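Local coordinates for hemolysin-related protein (PDB 6MLT) that is a secreted protein of the Vibrio cholerae biofilm matrix that binds calcium and probably adheres to surfaces through carbohydrate recognition by a beta-prism domain, at residues 59-64 with 72-77; 298-303 with 355-360; 411-416 with 426-431. All coordinates share one frame; numbering follows the deposited sequence.

Contact 1 of 3, residues 59-64 with 72-77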
loop_
_atom_site.group_PDB
_atom_site.type_symbol
_atom_site.label_atom_id
_atom_site.label_comp_id
_atom_site.label_asym_id
_atom_site.label_seq_id
_atom_site.Cartn_x
_atom_site.Cartn_y
_atom_site.Cartn_z
ATOM N N VAL A 59 -22.492 -5.971 -3.527
ATOM C CA VAL A 59 -22.663 -6.541 -2.198
ATOM C C VAL A 59 -23.325 -7.906 -2.340
ATOM O O VAL A 59 -23.849 -8.264 -3.398
ATOM C CB VAL A 59 -23.497 -5.630 -1.270
ATOM C CG1 VAL A 59 -22.765 -4.328 -1.023
ATOM C CG2 VAL A 59 -24.864 -5.361 -1.867
ATOM N N VAL A 60 -23.292 -8.669 -1.252
ATOM C CA VAL A 60 -23.981 -9.949 -1.150
ATOM C C VAL A 60 -25.003 -9.823 -0.026
ATOM O O VAL A 60 -24.641 -9.481 1.106
ATOM C CB VAL A 60 -23.004 -11.105 -0.884
ATOM C CG1 VAL A 60 -23.743 -12.441 -0.910
ATOM C CG2 VAL A 60 -21.850 -11.090 -1.907
ATOM N N THR A 61 -26.274 -10.084 -0.334
ATOM C CA THR A 61 -27.355 -9.925 0.629
ATOM C C THR A 61 -27.833 -11.281 1.141
ATOM O O THR A 61 -27.849 -12.270 0.400
ATOM C CB THR A 61 -28.542 -9.166 0.014
ATOM O OG1 THR A 61 -29.087 -9.906 -1.093
ATOM C CG2 THR A 61 -28.107 -7.800 -0.471
ATOM N N PHE A 62 -28.233 -11.320 2.417
ATOM C CA PHE A 62 -28.786 -12.522 3.035
ATOM C C PHE A 62 -30.036 -12.171 3.836
ATOM O O PHE A 62 -30.319 -11.005 4.120
ATOM C CB PHE A 62 -27.759 -13.223 3.941
ATOM C CG PHE A 62 -27.302 -12.397 5.103
ATOM C CD1 PHE A 62 -26.238 -11.519 4.967
ATOM C CD2 PHE A 62 -27.916 -12.510 6.342
ATOM C CE1 PHE A 62 -25.800 -10.762 6.043
ATOM C CE2 PHE A 62 -27.485 -11.751 7.418
ATOM C CZ PHE A 62 -26.424 -10.881 7.267
ATOM N N GLU A 63 -30.774 -13.215 4.212
ATOM C CA GLU A 63 -32.027 -13.080 4.940
ATOM C C GLU A 63 -31.811 -13.353 6.420
ATOM O O GLU A 63 -31.119 -14.306 6.789
ATOM C CB GLU A 63 -33.082 -14.051 4.400
ATOM C CG GLU A 63 -34.417 -13.973 5.141
ATOM C CD GLU A 63 -35.363 -15.118 4.808
ATOM O OE1 GLU A 63 -34.932 -16.095 4.157
ATOM O OE2 GLU A 63 -36.541 -15.036 5.215
ATOM N N GLY A 64 -32.432 -12.525 7.256
ATOM C CA GLY A 64 -32.439 -12.776 8.690
ATOM C C GLY A 64 -31.043 -12.958 9.243
ATOM O O GLY A 64 -30.153 -12.132 9.021
ATOM N N TYR A 72 -27.320 -13.449 -2.163
ATOM C CA TYR A 72 -27.400 -13.033 -3.559
ATOM C C TYR A 72 -26.430 -11.894 -3.825
ATOM O O TYR A 72 -26.368 -10.935 -3.054
ATOM C CB TYR A 72 -28.820 -12.598 -3.933
ATOM C CG TYR A 72 -29.779 -13.758 -4.039
ATOM C CD1 TYR A 72 -29.744 -14.610 -5.136
ATOM C CD2 TYR A 72 -30.704 -14.019 -3.033
ATOM C CE1 TYR A 72 -30.607 -15.686 -5.231
ATOM C CE2 TYR A 72 -31.577 -15.096 -3.124
ATOM C CZ TYR A 72 -31.521 -15.922 -4.222
ATOM O OH TYR A 72 -32.378 -16.990 -4.313
ATOM N N ILE A 73 -25.690 -11.997 -4.927
ATOM C CA ILE A 73 -24.883 -10.880 -5.401
ATOM C C ILE A 73 -25.802 -9.841 -6.021
ATOM O O ILE A 73 -26.653 -10.166 -6.859
ATOM C CB ILE A 73 -23.839 -11.351 -6.422
ATOM C CG1 ILE A 73 -22.968 -12.460 -5.832
ATOM C CG2 ILE A 73 -22.973 -10.180 -6.876
ATOM C CD1 ILE A 73 -22.049 -13.131 -6.865
ATOM N N ARG A 74 -25.630 -8.585 -5.618
ATOM C CA ARG A 74 -26.417 -7.482 -6.146
ATOM C C ARG A 74 -25.497 -6.340 -6.544
ATOM O O ARG A 74 -24.542 -6.025 -5.828
ATOM C CB ARG A 74 -27.430 -6.968 -5.119
ATOM C CG ARG A 74 -28.427 -7.997 -4.615
ATOM C CD ARG A 74 -29.514 -7.295 -3.799
ATOM N NE ARG A 74 -30.399 -8.207 -3.070
ATOM C CZ ARG A 74 -31.635 -8.535 -3.437
ATOM N NH1 ARG A 74 -32.166 -8.062 -4.557
ATOM N NH2 ARG A 74 -32.351 -9.355 -2.678
ATOM N N ALA A 75 -25.798 -5.718 -7.678
ATOM C CA ALA A 75 -25.074 -4.547 -8.156
ATOM C C ALA A 75 -25.953 -3.314 -7.999
ATOM O O ALA A 75 -27.080 -3.282 -8.508
ATOM C CB ALA A 75 -24.658 -4.716 -9.617
ATOM N N LEU A 76 -25.427 -2.298 -7.318
ATOM C CA LEU A 76 -26.161 -1.075 -7.005
ATOM C C LEU A 76 -25.533 0.117 -7.716
ATOM O O LEU A 76 -24.316 0.317 -7.649
ATOM C CB LEU A 76 -26.170 -0.820 -5.499
ATOM C CG LEU A 76 -26.619 -1.999 -4.640
ATOM C CD1 LEU A 76 -26.587 -1.633 -3.158
ATOM C CD2 LEU A 76 -28.008 -2.458 -5.064
ATOM N N SER A 77 -26.369 0.926 -8.364
ATOM C CA SER A 77 -25.873 2.076 -9.108
ATOM C C SER A 77 -25.218 3.085 -8.175
ATOM O O SER A 77 -25.790 3.464 -7.150
ATOM C CB SER A 77 -27.021 2.746 -9.862
ATOM O OG SER A 77 -26.562 3.921 -10.506
#
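Thr61 and Arg74 meet across a beta hairpin formed by strands 56-63 and 71-76, and their side chains cross at about a right angle. The Arg74 chain runs extended from CG to NE and reaches the threonine hydroxyl. Its NE donates to Thr61 OG1 at 2.9 Å, with an N-H...O angle of 158°. The oxygen lies at the guanidinium edge, tilted 16° from its plane. Thr61 CG2 packs against Arg74 CD at 3.6 Å, so the threonine meets the arginine with both of its branches. A chi1 of 62° sets OG1 between the backbone N and the carbonyl carbon, where Arg74 NE reaches it. OG1 also hydrogen-bonds to Ser28 OG. The far end of the guanidinium is held by a salt bridge from NH1 to Glu83 and by NH2 bonds to the backbone oxygens of Phe24 and Ser28. These bonds fix the rotation of a buried charged group.

Val59 lies on the same face of the sheet. On the other face, Val60 CG2 touches Ile73 CG1 at 4.3 Å. Two antiparallel hydrogen-bonded pairs, Val59 with Arg74 and Thr61 with Tyr72, flank this valine-isoleucine pair. Leu76 lies close to the calcium ligand Asp56. Its CD1 packs on Val59 CG2 at 4.3 Å.

Contact 2 of 3, residues 298-303 with 355-360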
loop_
_atom_site.group_PDB
_atom_site.type_symbol
_atom_site.label_atom_id
_atom_site.label_comp_id
_atom_site.label_asym_id
_atom_site.label_seq_id
_atom_site.Cartn_x
_atom_site.Cartn_y
_atom_site.Cartn_z
ATOM N N ALA A 298 31.486 24.937 3.031
ATOM C CA ALA A 298 32.054 25.959 2.171
ATOM C C ALA A 298 32.335 25.365 0.790
ATOM O O ALA A 298 32.244 24.152 0.571
ATOM C CB ALA A 298 33.335 26.525 2.782
ATOM N N VAL A 299 32.671 26.238 -0.155
ATOM C CA VAL A 299 33.093 25.823 -1.490
ATOM C C VAL A 299 34.593 25.576 -1.460
ATOM O O VAL A 299 35.365 26.438 -1.022
ATOM C CB VAL A 299 32.733 26.887 -2.541
ATOM C CG1 VAL A 299 33.212 26.454 -3.926
ATOM C CG2 VAL A 299 31.231 27.136 -2.552
ATOM N N TYR A 300 35.010 24.406 -1.932
ATOM C CA TYR A 300 36.420 24.030 -1.975
ATOM C C TYR A 300 36.868 23.920 -3.427
ATOM O O TYR A 300 36.349 23.089 -4.179
ATOM C CB TYR A 300 36.643 22.710 -1.236
ATOM C CG TYR A 300 36.020 22.692 0.140
ATOM C CD1 TYR A 300 36.522 23.488 1.163
ATOM C CD2 TYR A 300 34.916 21.892 0.410
ATOM C CE1 TYR A 300 35.946 23.485 2.420
ATOM C CE2 TYR A 300 34.336 21.880 1.664
ATOM C CZ TYR A 300 34.858 22.678 2.663
ATOM O OH TYR A 300 34.288 22.671 3.911
ATOM N N GLY A 301 37.829 24.754 -3.825
ATOM C CA GLY A 301 38.392 24.685 -5.159
ATOM C C GLY A 301 38.228 25.995 -5.914
ATOM O O GLY A 301 38.264 27.082 -5.325
ATOM N N TYR A 302 38.039 25.876 -7.226
ATOM C CA TYR A 302 38.169 26.997 -8.155
ATOM C C TYR A 302 36.919 27.067 -9.024
ATOM O O TYR A 302 36.661 26.158 -9.820
ATOM C CB TYR A 302 39.433 26.823 -8.998
ATOM C CG TYR A 302 40.647 26.564 -8.134
ATOM C CD1 TYR A 302 40.969 25.279 -7.716
ATOM C CD2 TYR A 302 41.451 27.614 -7.707
ATOM C CE1 TYR A 302 42.062 25.047 -6.912
ATOM C CE2 TYR A 302 42.542 27.394 -6.900
ATOM C CZ TYR A 302 42.845 26.109 -6.503
ATOM O OH TYR A 302 43.937 25.888 -5.701
ATOM N N THR A 303 36.148 28.143 -8.869
ATOM C CA THR A 303 34.847 28.282 -9.512
ATOM C C THR A 303 34.891 29.117 -10.785
ATOM O O THR A 303 33.864 29.228 -11.466
ATOM C CB THR A 303 33.845 28.926 -8.544
ATOM O OG1 THR A 303 34.366 30.185 -8.095
ATOM C CG2 THR A 303 33.590 28.024 -7.339
ATOM N N ILE A 355 34.732 14.350 4.993
ATOM C CA ILE A 355 35.424 14.346 3.712
ATOM C C ILE A 355 36.628 15.263 3.829
ATOM O O ILE A 355 36.499 16.401 4.290
ATOM C CB ILE A 355 34.526 14.816 2.553
ATOM C CG1 ILE A 355 33.152 14.151 2.611
ATOM C CG2 ILE A 355 35.203 14.523 1.227
ATOM C CD1 ILE A 355 32.081 15.049 3.150
ATOM N N ASP A 356 37.792 14.764 3.423
ATOM C CA ASP A 356 38.985 15.578 3.235
ATOM C C ASP A 356 39.124 15.875 1.746
ATOM O O ASP A 356 39.175 14.950 0.927
ATOM C CB ASP A 356 40.227 14.857 3.760
ATOM C CG ASP A 356 40.169 14.607 5.256
ATOM O OD1 ASP A 356 40.031 15.584 6.018
ATOM O OD2 ASP A 356 40.248 13.433 5.671
ATOM N N VAL A 357 39.179 17.159 1.401
ATOM C CA VAL A 357 39.281 17.605 0.016
ATOM C C VAL A 357 40.648 18.236 -0.182
ATOM O O VAL A 357 41.027 19.153 0.558
ATOM C CB VAL A 357 38.173 18.608 -0.344
ATOM C CG1 VAL A 357 38.297 19.042 -1.811
ATOM C CG2 VAL A 357 36.817 18.008 -0.078
ATOM N N THR A 358 41.378 17.749 -1.180
ATOM C CA THR A 358 42.655 18.317 -1.590
ATOM C C THR A 358 42.452 18.985 -2.940
ATOM O O THR A 358 42.043 18.328 -3.906
ATOM C CB THR A 358 43.740 17.244 -1.670
ATOM O OG1 THR A 358 43.905 16.634 -0.386
ATOM C CG2 THR A 358 45.075 17.851 -2.107
ATOM N N TYR A 359 42.711 20.286 -3.002
ATOM C CA TYR A 359 42.561 21.045 -4.233
ATOM C C TYR A 359 43.799 21.902 -4.455
ATOM O O TYR A 359 44.457 22.338 -3.503
ATOM C CB TYR A 359 41.294 21.925 -4.210
ATOM C CG TYR A 359 41.228 22.916 -3.075
ATOM C CD1 TYR A 359 40.691 22.561 -1.843
ATOM C CD2 TYR A 359 41.692 24.212 -3.239
ATOM C CE1 TYR A 359 40.626 23.474 -0.801
ATOM C CE2 TYR A 359 41.633 25.131 -2.203
ATOM C CZ TYR A 359 41.098 24.755 -0.990
ATOM O OH TYR A 359 41.037 25.667 0.033
ATOM N N GLY A 360 44.115 22.128 -5.724
ATOM C CA GLY A 360 45.282 22.917 -6.059
ATOM C C GLY A 360 45.658 22.739 -7.516
ATOM O O GLY A 360 44.821 22.389 -8.353
#
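Tyr300, Gly301 and Tyr302 pack on Val357, Tyr359 and Gly360 where two sheets of the beta-prism lectin domain face each other. Strand 295-301 edges one sheet and strand 352-359 lies inside the other. The contact is made by packing, centred on the Tyr359 ring.

Tyr300 comes first and uses its CB. This atom sits 4.1 Å from Val357 CG1 and also touches Tyr359 CE1. The rest of the side chain heads away from residues 355-360, and the Tyr300 side chain also touches Val397, Tyr399 and Phe431. Val357 also touches Phe431, which ties both segments to the same apolar core.

Gly301 follows, and its backbone lies over one face of the Tyr359 ring. Its N stands 3.8 Å above the ring plane, over the centre. Its CA makes an off-centre CH-pi contact, 4.3 Å from the ring centroid. Tyr359 takes chi1 58°, which places CG between its own backbone N and carbonyl carbon, and the ring built on it meets the Gly301 backbone with that face.

Tyr302 completes the run. Its side chain crosses that of Tyr359 at about a right angle. The rings form an offset edge-to-face pair, with the edge of Tyr359 toward the face of Tyr302 and the planes at 72°. The centroids are 5.9 Å apart. Tyr368 also meets the Tyr302 ring. Gly360 N lies at the edge of the Tyr302 ring, near its plane, and Tyr302 OH approaches Gly360 CA at 3.3 Å.

Contact 3 of 3, residues 411-416 with 426-431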
loop_
_atom_site.group_PDB
_atom_site.type_symbol
_atom_site.label_atom_id
_atom_site.label_comp_id
_atom_site.label_asym_id
_atom_site.label_seq_id
_atom_site.Cartn_x
_atom_site.Cartn_y
_atom_site.Cartn_z
ATOM N N ASN A 411 27.294 20.223 -4.656
ATOM C CA ASN A 411 27.397 21.145 -5.778
ATOM C C ASN A 411 28.757 20.934 -6.431
ATOM O O ASN A 411 29.770 20.777 -5.742
ATOM C CB ASN A 411 27.232 22.596 -5.326
ATOM C CG ASN A 411 25.808 22.923 -4.913
ATOM O OD1 ASN A 411 24.849 22.404 -5.480
ATOM N ND2 ASN A 411 25.667 23.788 -3.916
ATOM N N VAL A 412 28.768 20.898 -7.761
ATOM C CA VAL A 412 29.952 20.531 -8.532
ATOM C C VAL A 412 30.205 21.610 -9.575
ATOM O O VAL A 412 29.285 22.010 -10.297
ATOM C CB VAL A 412 29.779 19.154 -9.201
ATOM C CG1 VAL A 412 31.023 18.762 -9.988
ATOM C CG2 VAL A 412 29.451 18.092 -8.148
ATOM N N TRP A 413 31.443 22.091 -9.637
ATOM C CA TRP A 413 31.887 23.043 -10.648
ATOM C C TRP A 413 32.886 22.345 -11.560
ATOM O O TRP A 413 33.862 21.760 -11.074
ATOM C CB TRP A 413 32.569 24.259 -10.019
ATOM C CG TRP A 413 31.696 25.236 -9.270
ATOM C CD1 TRP A 413 31.336 26.492 -9.676
ATOM C CD2 TRP A 413 31.112 25.054 -7.975
ATOM N NE1 TRP A 413 30.558 27.096 -8.719
ATOM C CE2 TRP A 413 30.406 26.235 -7.663
ATOM C CE3 TRP A 413 31.118 24.008 -7.048
ATOM C CZ2 TRP A 413 29.706 26.393 -6.473
ATOM C CZ3 TRP A 413 30.429 24.167 -5.868
ATOM C CH2 TRP A 413 29.731 25.348 -5.588
ATOM N N SER A 414 32.665 22.428 -12.870
ATOM C CA SER A 414 33.616 21.899 -13.844
ATOM C C SER A 414 33.723 22.876 -15.002
ATOM O O SER A 414 32.727 23.155 -15.677
ATOM C CB SER A 414 33.199 20.522 -14.355
ATOM O OG SER A 414 34.148 20.031 -15.296
ATOM N N LYS A 415 34.928 23.376 -15.242
ATOM C CA LYS A 415 35.174 24.294 -16.345
ATOM C C LYS A 415 35.275 23.538 -17.666
ATOM O O LYS A 415 35.923 22.491 -17.754
ATOM C CB LYS A 415 36.464 25.071 -16.095
ATOM C CG LYS A 415 36.790 26.098 -17.171
ATOM C CD LYS A 415 38.092 26.820 -16.858
ATOM C CE LYS A 415 38.498 27.772 -17.976
ATOM N NZ LYS A 415 39.677 28.592 -17.592
ATOM N N GLU A 416 34.641 24.090 -18.700
ATOM C CA GLU A 416 34.679 23.520 -20.042
ATOM C C GLU A 416 35.511 24.323 -21.029
ATOM O O GLU A 416 36.119 23.733 -21.924
ATOM C CB GLU A 416 33.260 23.394 -20.611
ATOM C CG GLU A 416 32.337 22.493 -19.812
ATOM C CD GLU A 416 30.963 22.373 -20.444
ATOM O OE1 GLU A 416 30.739 23.003 -21.499
ATOM O OE2 GLU A 416 30.107 21.651 -19.889
ATOM N N VAL A 426 36.662 17.994 -12.168
ATOM C CA VAL A 426 35.962 18.735 -11.127
ATOM C C VAL A 426 36.900 19.805 -10.583
ATOM O O VAL A 426 37.971 19.495 -10.045
ATOM C CB VAL A 426 35.478 17.800 -10.012
ATOM C CG1 VAL A 426 34.899 18.594 -8.861
ATOM C CG2 VAL A 426 34.442 16.830 -10.565
ATOM N N ASN A 427 36.493 21.071 -10.705
ATOM C CA ASN A 427 37.334 22.176 -10.276
ATOM C C ASN A 427 36.967 22.719 -8.900
ATOM O O ASN A 427 37.832 23.306 -8.235
ATOM C CB ASN A 427 37.282 23.301 -11.310
ATOM C CG ASN A 427 37.780 22.848 -12.678
ATOM O OD1 ASN A 427 36.993 22.602 -13.594
ATOM N ND2 ASN A 427 39.095 22.713 -12.809
ATOM N N ALA A 428 35.725 22.537 -8.457
ATOM C CA ALA A 428 35.341 22.887 -7.097
ATOM C C ALA A 428 34.199 21.988 -6.659
ATOM O O ALA A 428 33.430 21.479 -7.481
ATOM C CB ALA A 428 34.930 24.357 -6.974
ATOM N N VAL A 429 34.073 21.820 -5.339
ATOM C CA VAL A 429 33.004 21.019 -4.759
ATOM C C VAL A 429 32.480 21.680 -3.494
ATOM O O VAL A 429 33.167 22.462 -2.832
ATOM C CB VAL A 429 33.449 19.575 -4.432
ATOM C CG1 VAL A 429 33.801 18.829 -5.691
ATOM C CG2 VAL A 429 34.626 19.588 -3.462
ATOM N N GLN A 430 31.246 21.325 -3.158
ATOM C CA GLN A 430 30.579 21.788 -1.954
ATOM C C GLN A 430 29.610 20.698 -1.533
ATOM O O GLN A 430 28.922 20.123 -2.379
ATOM C CB GLN A 430 29.853 23.116 -2.196
ATOM C CG GLN A 430 29.031 23.625 -1.028
ATOM C CD GLN A 430 28.376 24.958 -1.339
ATOM O OE1 GLN A 430 27.824 25.152 -2.424
ATOM N NE2 GLN A 430 28.458 25.893 -0.400
ATOM N N PHE A 431 29.571 20.406 -0.239
ATOM C CA PHE A 431 28.789 19.292 0.277
ATOM C C PHE A 431 27.468 19.782 0.849
ATOM O O PHE A 431 27.423 20.790 1.558
ATOM C CB PHE A 431 29.576 18.533 1.341
ATOM C CG PHE A 431 30.908 18.063 0.859
ATOM C CD1 PHE A 431 31.002 16.966 0.019
ATOM C CD2 PHE A 431 32.062 18.734 1.211
ATOM C CE1 PHE A 431 32.233 16.541 -0.450
ATOM C CE2 PHE A 431 33.299 18.312 0.747
ATOM C CZ PHE A 431 33.379 17.213 -0.084
HETATM O O HOH W 1 37.626 21.247 -15.950
#
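Trp413 packs on Ala428 in an antiparallel strand pair with a classic beta bulge, in the middle of a four-stranded sheet of the beta-prism lectin domain. Strands 405-413 and 428-435 are the two inner strands. At the bulge, Asn427 and Ala428 both face Trp413. Trp413 O takes a bond from Asn427 N at 2.7 Å and a weak one from Ala428 N.

The indole lies beside the neighbouring strand. Its CE3 meets Ala428 CB at 3.8 Å, and Gln430 CB sits at the ring edge, in its plane. Gln430 is extended beyond CG and runs side by side with Asn411, pointing the same way. Asn411 ND2 donates to Gln430 OE1 at 3.0 Å, nearly straight at 169°. OE1 lies in the Asn411 amide plane, while ND2 stands 36° out of the Gln430 carbonyl plane. Gln430 NE2 is bonded to Ser297 O on strand 295-301. On the opposite face, Val412 CG1 packs on Val426 CG2 at 4.0 Å.

At the bulge, Asn427 OD1 also accepts from Lys415 N at 2.8 Å, with an angle of 178°. Asn427 ND2 bonds to Tyr368 O. The side-chain oxygen of Asn427 thus takes the Lys415 N-H just beyond the bulge partner Trp413, and its buried amide is satisfied at both its oxygen and its nitrogen.

Overall arrangement
The contacts run in series along the chain, contact 1 first, then contact 2, then contact 3. Contact 1 lies in the hairpin of strands 56-63 and 71-76, near one of the two calcium sites. Its centre is about 72 Å from that of contact 2 and about 67 Å from that of contact 3, across the centre of the chain. Contacts 2 and 3 are only about 9 Å apart between centres. A probable backbone hydrogen bond from Tyr302 N to Asn427 O, 2.8 Å, joins them. Contact 3 is the central strand pair of a beta-prism sheet, and contact 2 packs its edge strand 295-301 on another sheet of the prism. The calcium-binding part and the lectin-like part are thus well separated.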